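Local coordinates for protein spydx (Streptococcus pyogenes, PDB 2J43) that binds alpha-glucans such as host lung glycogen through paired family 41 carbohydrate-binding modules, here cut from a probable pullulanase that is a streptococcal virulence factor, at residues A[35-43]-A[70-78]; A[124-132]-A[143-152]. All blocks are in the same frame, centred on the assembly; numbering follows the deposited sequence.

Contact 1 of 2, residues A[35-43]-A[70-78]; sequences DWPNGAITM and LINNKAGEN
The amide of Asn72 lies over one face of the indole of Trp36, toward the rim, with ND2 3.6 Å from Trp36 CZ3. The two planes stand 74° apart, so the amide meets the ring end-on rather than lying flat on it. The same ND2 donates to Pro37 O at 3.1 Å, on a lone pair in the carbonyl plane, although the oxygen is tilted from the amide plane. Pro37 CB shares this face of the indole and touches Asn72 ND2 at 3.4 Å. At the ring edge, Trp36 NE1 donates a weak, bent hydrogen bond (131° at the hydrogen) to Gly76 O at 3.4 Å, and Leu70 CD1 packs against Trp36 CH2 at 3.8 Å. The pyrrolidine of Pro37, whose preceding peptide is cis, rests on the turn 73-76, with CG 3.8 Å from Gly76 CA. The contact thus joins a loop to the end of strand 66-73 in a beta-sandwich module, and the exposed indole also meets Trp24 of strand 21-27 edge-to-face, a pairing consistent with the alpha-glucan platform of family 41 modules. Asn72 reaches the loop because its CG lies between backbone N and carbonyl carbon (chi1 68°). Behind it, Asn73 steadies the turn: OD1 accepts from Glu77 N, while ND2 donates to Glu77 OE1 and Glu16 OE2. The selenium of Met43, present as selenomethionine, meets Ile71 CG2 at 4.0 Å, and both side chains touch Phe9.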
loop_
_atom_site.group_PDB
_atom_site.type_symbol
_atom_site.label_atom_id
_atom_site.label_comp_id
_atom_site.label_asym_id
_atom_site.label_seq_id
_atom_site.Cartn_x
_atom_site.Cartn_y
_atom_site.Cartn_z
ATOM N N ASP A 35 -3.341 -21.195 23.676
ATOM C CA ASP A 35 -2.371 -22.200 24.078
ATOM C C ASP A 35 -0.962 -21.919 23.599
ATOM O O ASP A 35 -0.449 -22.517 22.624
ATOM C CB ASP A 35 -2.811 -23.628 23.678
ATOM C CG ASP A 35 -2.066 -24.700 24.479
ATOM O OD1 ASP A 35 -1.139 -24.381 25.263
ATOM O OD2 ASP A 35 -2.333 -25.904 24.363
ATOM N N TRP A 36 -0.284 -21.009 24.299
ATOM C CA TRP A 36 1.044 -20.590 23.907
ATOM C C TRP A 36 2.072 -21.732 23.992
ATOM O O TRP A 36 2.067 -22.423 25.015
ATOM C CB TRP A 36 1.517 -19.430 24.811
ATOM C CG TRP A 36 2.848 -18.950 24.516
ATOM C CD1 TRP A 36 4.013 -19.287 25.177
ATOM C CD2 TRP A 36 3.208 -17.970 23.566
ATOM N NE1 TRP A 36 5.071 -18.616 24.634
ATOM C CE2 TRP A 36 4.595 -17.755 23.673
ATOM C CE3 TRP A 36 2.502 -17.245 22.602
ATOM C CZ2 TRP A 36 5.277 -16.882 22.847
ATOM C CZ3 TRP A 36 3.176 -16.359 21.817
ATOM C CH2 TRP A 36 4.541 -16.167 21.937
ATOM N N PRO A 37 2.982 -21.889 23.034
ATOM C CA PRO A 37 3.102 -21.164 21.765
ATOM C C PRO A 37 2.493 -21.921 20.592
ATOM O O PRO A 37 2.407 -21.395 19.498
ATOM C CB PRO A 37 4.634 -21.056 21.602
ATOM C CG PRO A 37 5.133 -22.398 22.126
ATOM C CD PRO A 37 4.169 -22.723 23.244
ATOM N N ASN A 38 2.046 -23.126 20.851
ATOM C CA ASN A 38 1.772 -24.034 19.713
ATOM C C ASN A 38 0.450 -23.729 19.009
ATOM O O ASN A 38 0.250 -24.126 17.838
ATOM C CB ASN A 38 1.850 -25.486 20.149
ATOM C CG ASN A 38 3.252 -25.895 20.561
ATOM O OD1 ASN A 38 4.268 -25.338 20.074
ATOM N ND2 ASN A 38 3.337 -26.891 21.414
ATOM N N GLY A 39 -0.424 -22.946 19.646
ATOM C CA GLY A 39 -1.641 -22.500 19.011
ATOM C C GLY A 39 -1.510 -21.488 17.894
ATOM O O GLY A 39 -2.512 -21.133 17.294
ATOM N N ALA A 40 -0.318 -20.986 17.649
ATOM C CA ALA A 40 -0.122 -20.045 16.534
ATOM C C ALA A 40 -0.470 -20.697 15.188
ATOM O O ALA A 40 -0.460 -21.958 15.097
ATOM C CB ALA A 40 1.347 -19.587 16.503
ATOM N N ILE A 41 -0.748 -19.872 14.192
ATOM C CA ILE A 41 -0.897 -20.332 12.808
ATOM C C ILE A 41 0.440 -20.832 12.396
ATOM O O ILE A 41 1.404 -20.116 12.492
ATOM C CB ILE A 41 -1.364 -19.228 11.873
ATOM C CG1 ILE A 41 -2.694 -18.600 12.352
ATOM C CG2 ILE A 41 -1.484 -19.780 10.440
ATOM C CD1 ILE A 41 -2.986 -17.286 11.748
ATOM N N THR A 42 0.518 -22.082 11.912
ATOM C CA THR A 42 1.837 -22.551 11.440
ATOM C C THR A 42 2.277 -21.851 10.158
ATOM O O THR A 42 1.532 -21.859 9.204
ATOM C CB THR A 42 1.876 -24.067 11.264
ATOM O OG1 THR A 42 3.099 -24.425 10.594
ATOM C CG2 THR A 42 0.765 -24.626 10.403
HETATM N N MSE A 43 3.480 -21.310 10.123
HETATM C CA MSE A 43 3.910 -20.593 8.943
HETATM C C MSE A 43 4.326 -21.513 7.783
HETATM O O MSE A 43 4.659 -21.056 6.716
HETATM C CB MSE A 43 4.972 -19.554 9.284
HETATM C CG MSE A 43 4.486 -18.657 10.384
HETATM SE SE MSE A 43 5.505 -16.942 10.434
HETATM C CE MSE A 43 4.888 -16.256 8.591
ATOM N N LEU A 70 2.301 -11.473 16.449
ATOM C CA LEU A 70 3.725 -11.668 16.638
ATOM C C LEU A 70 4.117 -12.941 15.917
ATOM O O LEU A 70 3.258 -13.746 15.597
ATOM C CB LEU A 70 4.108 -11.720 18.117
ATOM C CG LEU A 70 3.508 -12.865 18.917
ATOM C CD1 LEU A 70 4.408 -14.092 18.771
ATOM C CD2 LEU A 70 3.322 -12.544 20.400
ATOM N N ILE A 71 5.418 -13.108 15.712
ATOM C CA ILE A 71 5.983 -14.345 15.148
ATOM C C ILE A 71 6.706 -15.016 16.286
ATOM O O ILE A 71 7.591 -14.405 16.930
ATOM C CB ILE A 71 6.948 -14.080 13.934
ATOM C CG1 ILE A 71 6.166 -13.462 12.781
ATOM C CG2 ILE A 71 7.628 -15.392 13.463
ATOM C CD1 ILE A 71 6.987 -13.097 11.601
ATOM N N ASN A 72 6.373 -16.267 16.543
ATOM C CA ASN A 72 7.005 -17.051 17.597
ATOM C C ASN A 72 7.669 -18.268 17.006
ATOM O O ASN A 72 7.649 -18.451 15.795
ATOM C CB ASN A 72 6.024 -17.432 18.732
ATOM C CG ASN A 72 4.915 -18.449 18.333
ATOM O OD1 ASN A 72 5.029 -19.113 17.327
ATOM N ND2 ASN A 72 3.918 -18.671 19.224
ATOM N N ASN A 73 8.311 -19.029 17.875
ATOM C CA ASN A 73 8.791 -20.350 17.498
ATOM C C ASN A 73 8.345 -21.379 18.498
ATOM O O ASN A 73 7.690 -21.091 19.495
ATOM C CB ASN A 73 10.294 -20.338 17.275
ATOM C CG ASN A 73 11.075 -20.054 18.554
ATOM O OD1 ASN A 73 10.543 -20.180 19.663
ATOM N ND2 ASN A 73 12.349 -19.692 18.382
ATOM N N LYS A 74 8.622 -22.641 18.201
ATOM C CA LYS A 74 8.057 -23.710 19.004
ATOM C C LYS A 74 8.721 -23.799 20.395
ATOM O O LYS A 74 8.117 -24.334 21.314
ATOM C CB LYS A 74 8.048 -25.029 18.220
ATOM C CG LYS A 74 9.392 -25.528 17.862
ATOM C CD LYS A 74 9.332 -26.894 17.103
ATOM C CE LYS A 74 10.672 -27.128 16.417
ATOM N NZ LYS A 74 11.760 -27.544 17.346
ATOM N N ALA A 75 9.907 -23.210 20.563
ATOM C CA ALA A 75 10.519 -23.015 21.881
ATOM C C ALA A 75 9.830 -21.945 22.718
ATOM O O ALA A 75 10.151 -21.781 23.917
ATOM C CB ALA A 75 11.977 -22.682 21.749
ATOM N N GLY A 76 8.867 -21.218 22.135
ATOM C CA GLY A 76 8.124 -20.210 22.850
ATOM C C GLY A 76 8.717 -18.818 22.872
ATOM O O GLY A 76 8.297 -17.977 23.687
ATOM N N GLU A 77 9.686 -18.547 22.024
ATOM C CA GLU A 77 10.272 -17.229 21.934
ATOM C C GLU A 77 9.355 -16.287 21.144
ATOM O O GLU A 77 8.757 -16.697 20.138
ATOM C CB GLU A 77 11.615 -17.273 21.230
ATOM C CG GLU A 77 12.699 -18.017 21.947
ATOM C CD GLU A 77 13.971 -17.916 21.126
ATOM O OE1 GLU A 77 14.304 -18.877 20.467
ATOM O OE2 GLU A 77 14.593 -16.828 21.086
ATOM N N ASN A 78 9.254 -15.037 21.594
ATOM C CA ASN A 78 8.597 -13.995 20.820
ATOM C C ASN A 78 9.669 -13.348 19.952
ATOM O O ASN A 78 10.492 -12.482 20.420
ATOM C CB ASN A 78 7.876 -13.017 21.768
ATOM C CG ASN A 78 7.189 -11.866 21.045
ATOM O OD1 ASN A 78 7.303 -11.707 19.829
ATOM N ND2 ASN A 78 6.390 -11.085 21.814
#

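Contact 2 of 2, residues A[124-132]-A[143-152]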
loop_
_atom_site.group_PDB
_atom_site.type_symbol
_atom_site.label_atom_id
_atom_site.label_comp_id
_atom_site.label_asym_id
_atom_site.label_seq_id
_atom_site.Cartn_x
_atom_site.Cartn_y
_atom_site.Cartn_z
ATOM N N HIS A 124 -11.252 3.990 -18.327
ATOM C CA HIS A 124 -10.738 4.465 -19.604
ATOM C C HIS A 124 -9.585 5.441 -19.328
ATOM O O HIS A 124 -9.819 6.545 -18.846
ATOM C CB HIS A 124 -11.836 5.207 -20.369
ATOM C CG HIS A 124 -12.994 4.354 -20.777
ATOM N ND1 HIS A 124 -14.268 4.870 -20.934
ATOM C CD2 HIS A 124 -13.078 3.037 -21.069
ATOM C CE1 HIS A 124 -15.093 3.896 -21.278
ATOM N NE2 HIS A 124 -14.394 2.778 -21.388
ATOM N N TYR A 125 -8.358 5.010 -19.580
ATOM C CA TYR A 125 -7.195 5.852 -19.298
ATOM C C TYR A 125 -6.466 6.337 -20.563
ATOM O O TYR A 125 -5.467 7.034 -20.461
ATOM C CB TYR A 125 -6.264 5.102 -18.341
ATOM C CG TYR A 125 -6.908 4.686 -17.062
ATOM C CD1 TYR A 125 -7.109 5.623 -16.027
ATOM C CD2 TYR A 125 -7.322 3.366 -16.850
ATOM C CE1 TYR A 125 -7.714 5.257 -14.837
ATOM C CE2 TYR A 125 -7.920 3.002 -15.683
ATOM C CZ TYR A 125 -8.103 3.929 -14.670
ATOM O OH TYR A 125 -8.736 3.544 -13.508
ATOM N N ASP A 126 -6.953 5.980 -21.758
ATOM C CA ASP A 126 -6.319 6.433 -22.987
ATOM C C ASP A 126 -6.256 7.959 -23.003
ATOM O O ASP A 126 -7.234 8.645 -22.725
ATOM C CB ASP A 126 -7.092 5.991 -24.232
ATOM C CG ASP A 126 -6.847 4.541 -24.621
ATOM O OD1 ASP A 126 -5.922 3.894 -24.084
ATOM O OD2 ASP A 126 -7.552 4.011 -25.526
ATOM N N ASN A 127 -5.076 8.448 -23.361
ATOM C CA ASN A 127 -4.794 9.877 -23.534
ATOM C C ASN A 127 -4.884 10.713 -22.250
ATOM O O ASN A 127 -4.906 11.941 -22.288
ATOM C CB ASN A 127 -5.626 10.474 -24.647
ATOM C CG ASN A 127 -5.504 9.701 -25.957
ATOM O OD1 ASN A 127 -6.520 9.227 -26.491
ATOM N ND2 ASN A 127 -4.305 9.480 -26.405
ATOM N N LEU A 128 -4.939 10.053 -21.106
ATOM C CA LEU A 128 -4.793 10.768 -19.831
ATOM C C LEU A 128 -3.294 10.858 -19.517
ATOM O O LEU A 128 -2.531 9.960 -19.879
ATOM C CB LEU A 128 -5.533 10.020 -18.728
ATOM C CG LEU A 128 -7.042 9.918 -18.906
ATOM C CD1 LEU A 128 -7.678 9.354 -17.591
ATOM C CD2 LEU A 128 -7.750 11.175 -19.341
ATOM N N ALA A 129 -2.867 11.906 -18.818
ATOM C CA ALA A 129 -1.447 12.080 -18.498
ATOM C C ALA A 129 -1.323 12.766 -17.166
ATOM O O ALA A 129 -2.279 13.390 -16.700
ATOM C CB ALA A 129 -0.764 12.942 -19.549
ATOM N N VAL A 130 -0.135 12.723 -16.611
ATOM C CA VAL A 130 0.149 13.354 -15.317
ATOM C C VAL A 130 1.134 14.495 -15.550
ATOM O O VAL A 130 2.224 14.283 -16.052
ATOM C CB VAL A 130 0.758 12.371 -14.295
ATOM C CG1 VAL A 130 0.826 13.097 -12.907
ATOM C CG2 VAL A 130 -0.068 11.102 -14.236
ATOM N N TRP A 131 0.735 15.705 -15.162
ATOM C CA TRP A 131 1.601 16.872 -15.131
ATOM C C TRP A 131 2.279 16.916 -13.749
ATOM O O TRP A 131 1.609 16.745 -12.764
ATOM C CB TRP A 131 0.759 18.126 -15.309
ATOM C CG TRP A 131 1.566 19.350 -15.500
ATOM C CD1 TRP A 131 1.801 20.342 -14.571
ATOM C CD2 TRP A 131 2.251 19.769 -16.700
ATOM N NE1 TRP A 131 2.598 21.332 -15.107
ATOM C CE2 TRP A 131 2.898 21.003 -16.407
ATOM C CE3 TRP A 131 2.422 19.219 -17.974
ATOM C CZ2 TRP A 131 3.684 21.668 -17.345
ATOM C CZ3 TRP A 131 3.206 19.898 -18.895
ATOM C CH2 TRP A 131 3.827 21.090 -18.574
ATOM N N THR A 132 3.592 17.081 -13.712
ATOM C CA THR A 132 4.356 17.073 -12.458
ATOM C C THR A 132 5.218 18.320 -12.306
ATOM O O THR A 132 5.751 18.866 -13.287
ATOM C CB THR A 132 5.302 15.834 -12.377
ATOM O OG1 THR A 132 6.258 15.894 -13.442
ATOM C CG2 THR A 132 4.532 14.536 -12.627
ATOM N N TRP A 143 2.900 21.575 -22.158
ATOM C CA TRP A 143 1.494 21.435 -21.847
ATOM C C TRP A 143 0.590 21.140 -23.043
ATOM O O TRP A 143 0.692 21.855 -24.030
ATOM C CB TRP A 143 1.051 22.735 -21.174
ATOM C CG TRP A 143 -0.344 22.710 -20.787
ATOM C CD1 TRP A 143 -1.405 23.088 -21.530
ATOM C CD2 TRP A 143 -0.860 22.258 -19.543
ATOM N NE1 TRP A 143 -2.571 22.919 -20.823
ATOM C CE2 TRP A 143 -2.257 22.405 -19.591
ATOM C CE3 TRP A 143 -0.282 21.743 -18.381
ATOM C CZ2 TRP A 143 -3.082 22.051 -18.527
ATOM C CZ3 TRP A 143 -1.116 21.415 -17.322
ATOM C CH2 TRP A 143 -2.472 21.565 -17.397
ATOM N N PRO A 144 -0.319 20.156 -22.994
ATOM C CA PRO A 144 -0.564 19.245 -21.879
ATOM C C PRO A 144 0.137 17.870 -21.978
ATOM O O PRO A 144 -0.414 16.892 -21.431
ATOM C CB PRO A 144 -2.070 19.037 -22.008
ATOM C CG PRO A 144 -2.239 18.874 -23.530
ATOM C CD PRO A 144 -1.284 19.894 -24.093
ATOM N N ASN A 145 1.328 17.800 -22.578
ATOM C CA ASN A 145 1.967 16.468 -22.735
ATOM C C ASN A 145 2.722 15.941 -21.483
ATOM O O ASN A 145 3.948 15.863 -21.396
ATOM C CB ASN A 145 2.831 16.412 -23.985
ATOM C CG ASN A 145 3.070 14.986 -24.493
ATOM O OD1 ASN A 145 2.608 13.973 -23.935
ATOM N ND2 ASN A 145 3.830 14.915 -25.549
ATOM N N GLY A 146 1.962 15.478 -20.535
ATOM C CA GLY A 146 2.581 14.954 -19.335
ATOM C C GLY A 146 2.904 13.475 -19.446
ATOM O O GLY A 146 2.960 12.911 -20.518
ATOM N N LEU A 147 3.077 12.827 -18.306
ATOM C CA LEU A 147 3.465 11.438 -18.284
ATOM C C LEU A 147 2.257 10.580 -18.567
ATOM O O LEU A 147 1.203 10.716 -17.927
ATOM C CB LEU A 147 4.046 11.055 -16.916
ATOM C CG LEU A 147 5.157 11.944 -16.345
ATOM C CD1 LEU A 147 5.453 11.584 -14.906
ATOM C CD2 LEU A 147 6.412 11.940 -17.208
ATOM N N ASP A 148 2.379 9.655 -19.524
ATOM C CA ASP A 148 1.274 8.750 -19.847
ATOM C C ASP A 148 0.887 7.874 -18.641
ATOM O O ASP A 148 1.755 7.434 -17.879
ATOM C CB ASP A 148 1.653 7.774 -20.971
ATOM C CG ASP A 148 1.875 8.442 -22.331
ATOM O OD1 ASP A 148 1.298 9.486 -22.654
ATOM O OD2 ASP A 148 2.630 7.925 -23.158
ATOM N N LEU A 149 -0.399 7.597 -18.530
ATOM C CA LEU A 149 -0.934 6.605 -17.597
ATOM C C LEU A 149 -1.176 5.265 -18.345
ATOM O O LEU A 149 -2.285 4.699 -18.336
ATOM C CB LEU A 149 -2.235 7.155 -17.001
ATOM C CG LEU A 149 -1.971 8.231 -15.921
ATOM C CD1 LEU A 149 -3.213 9.029 -15.635
ATOM C CD2 LEU A 149 -1.444 7.667 -14.632
ATOM N N SER A 150 -0.141 4.760 -18.997
ATOM C CA SER A 150 -0.256 3.506 -19.749
ATOM C C SER A 150 -0.086 2.273 -18.834
ATOM O O SER A 150 -0.538 1.167 -19.195
ATOM C CB SER A 150 0.765 3.464 -20.885
ATOM O OG SER A 150 2.062 3.677 -20.401
ATOM N N HIS A 151 0.570 2.426 -17.674
ATOM C CA HIS A 151 0.770 1.257 -16.803
ATOM C C HIS A 151 -0.513 1.060 -16.010
ATOM O O HIS A 151 -1.091 2.040 -15.512
ATOM C CB HIS A 151 1.945 1.438 -15.838
ATOM C CG HIS A 151 3.295 1.459 -16.496
ATOM N ND1 HIS A 151 3.861 2.608 -17.008
ATOM C CD2 HIS A 151 4.185 0.460 -16.739
ATOM C CE1 HIS A 151 5.054 2.325 -17.508
ATOM N NE2 HIS A 151 5.275 1.030 -17.355
ATOM N N LYS A 152 -0.964 -0.187 -15.911
ATOM C CA LYS A 152 -2.147 -0.534 -15.160
ATOM C C LYS A 152 -1.760 -1.401 -13.988
ATOM O O LYS A 152 -0.941 -2.330 -14.084
ATOM C CB LYS A 152 -3.230 -1.200 -16.025
ATOM C CG LYS A 152 -3.582 -0.418 -17.316
ATOM C CD LYS A 152 -4.398 0.844 -17.026
ATOM C CE LYS A 152 -4.540 1.823 -18.202
ATOM N NZ LYS A 152 -3.524 1.706 -19.296
HETATM O O HOH W 1 -2.757 6.971 -20.751
HETATM O O HOH W 2 -1.402 9.583 -22.385
#
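Trp143 turns its edge onto the face of Trp131 in a T-shaped pair, with the six-membered ring centroids 5.0 Å apart and the planes at 74°. Trp143 CE3 stands over the centre of the Trp131 ring, 3.6 Å from CD2 of Trp131. Both indoles have CG anti to the backbone N (chi1 -171° in Trp131), which carries the Trp131 ring across to Trp143, its CZ3 and CH2 also touching the backbone of Trp143. Pro144, following a cis peptide, lies against one face of the Trp143 ring, and Leu175 of strand 170-176 touches both Trp143 and Pro144.

Beyond the tryptophans the segments become neighbouring antiparallel strands of the beta-sandwich module. Val130 and Leu147 form a hydrogen-bonded pair, Val130 N reaching Leu147 O at 2.7 Å and Leu147 N reaching Val130 O at 2.8 Å. Their side chains share a face of the sheet. Leu149 crosses Val130 at about a right angle, its CD2 3.7 Å from Val130 CG2. Further along, the pairing weakens: Leu149 N makes only a weak hydrogen bond to Leu128 O at 3.5 Å, and two waters sit beside this carbonyl, one reaching Tyr125 O and the other Asp148 OD1. Lys152 bends back to lay CE 3.5 Å from CD2 of Tyr125, whose hydroxyl bonds to Asn120 N.

The chemistry is therefore divided: an apolar patch of valine and leucine, a hydrated strand end, and at the other end an indole pair with Trp143 exposed and Trp131 partly so, consistent with a role in sugar stacking as in related modules.

Overall arrangement
The two contacts lie in successive modules, on opposite sides of the centre of the chain. Their centres are 48 Å apart and their nearest atoms about 27 Å, so neither touches the other. They are nevertheless related: segments 35-43 and 143-152 each bring a Trp-cis-Pro-Asn-Gly loop against a beta-sandwich sheet, and in both modules the loop tryptophan meets a strand tryptophan edge-to-face. In contact 1 the loop is gripped by the end of strand 66-73, and the strand tryptophan, Trp24, lies outside the two segments; in contact 2 both tryptophans belong to the segments. Two such aromatic surfaces, widely separated, would suit binding to a branched polymer such as glycogen at more than one point.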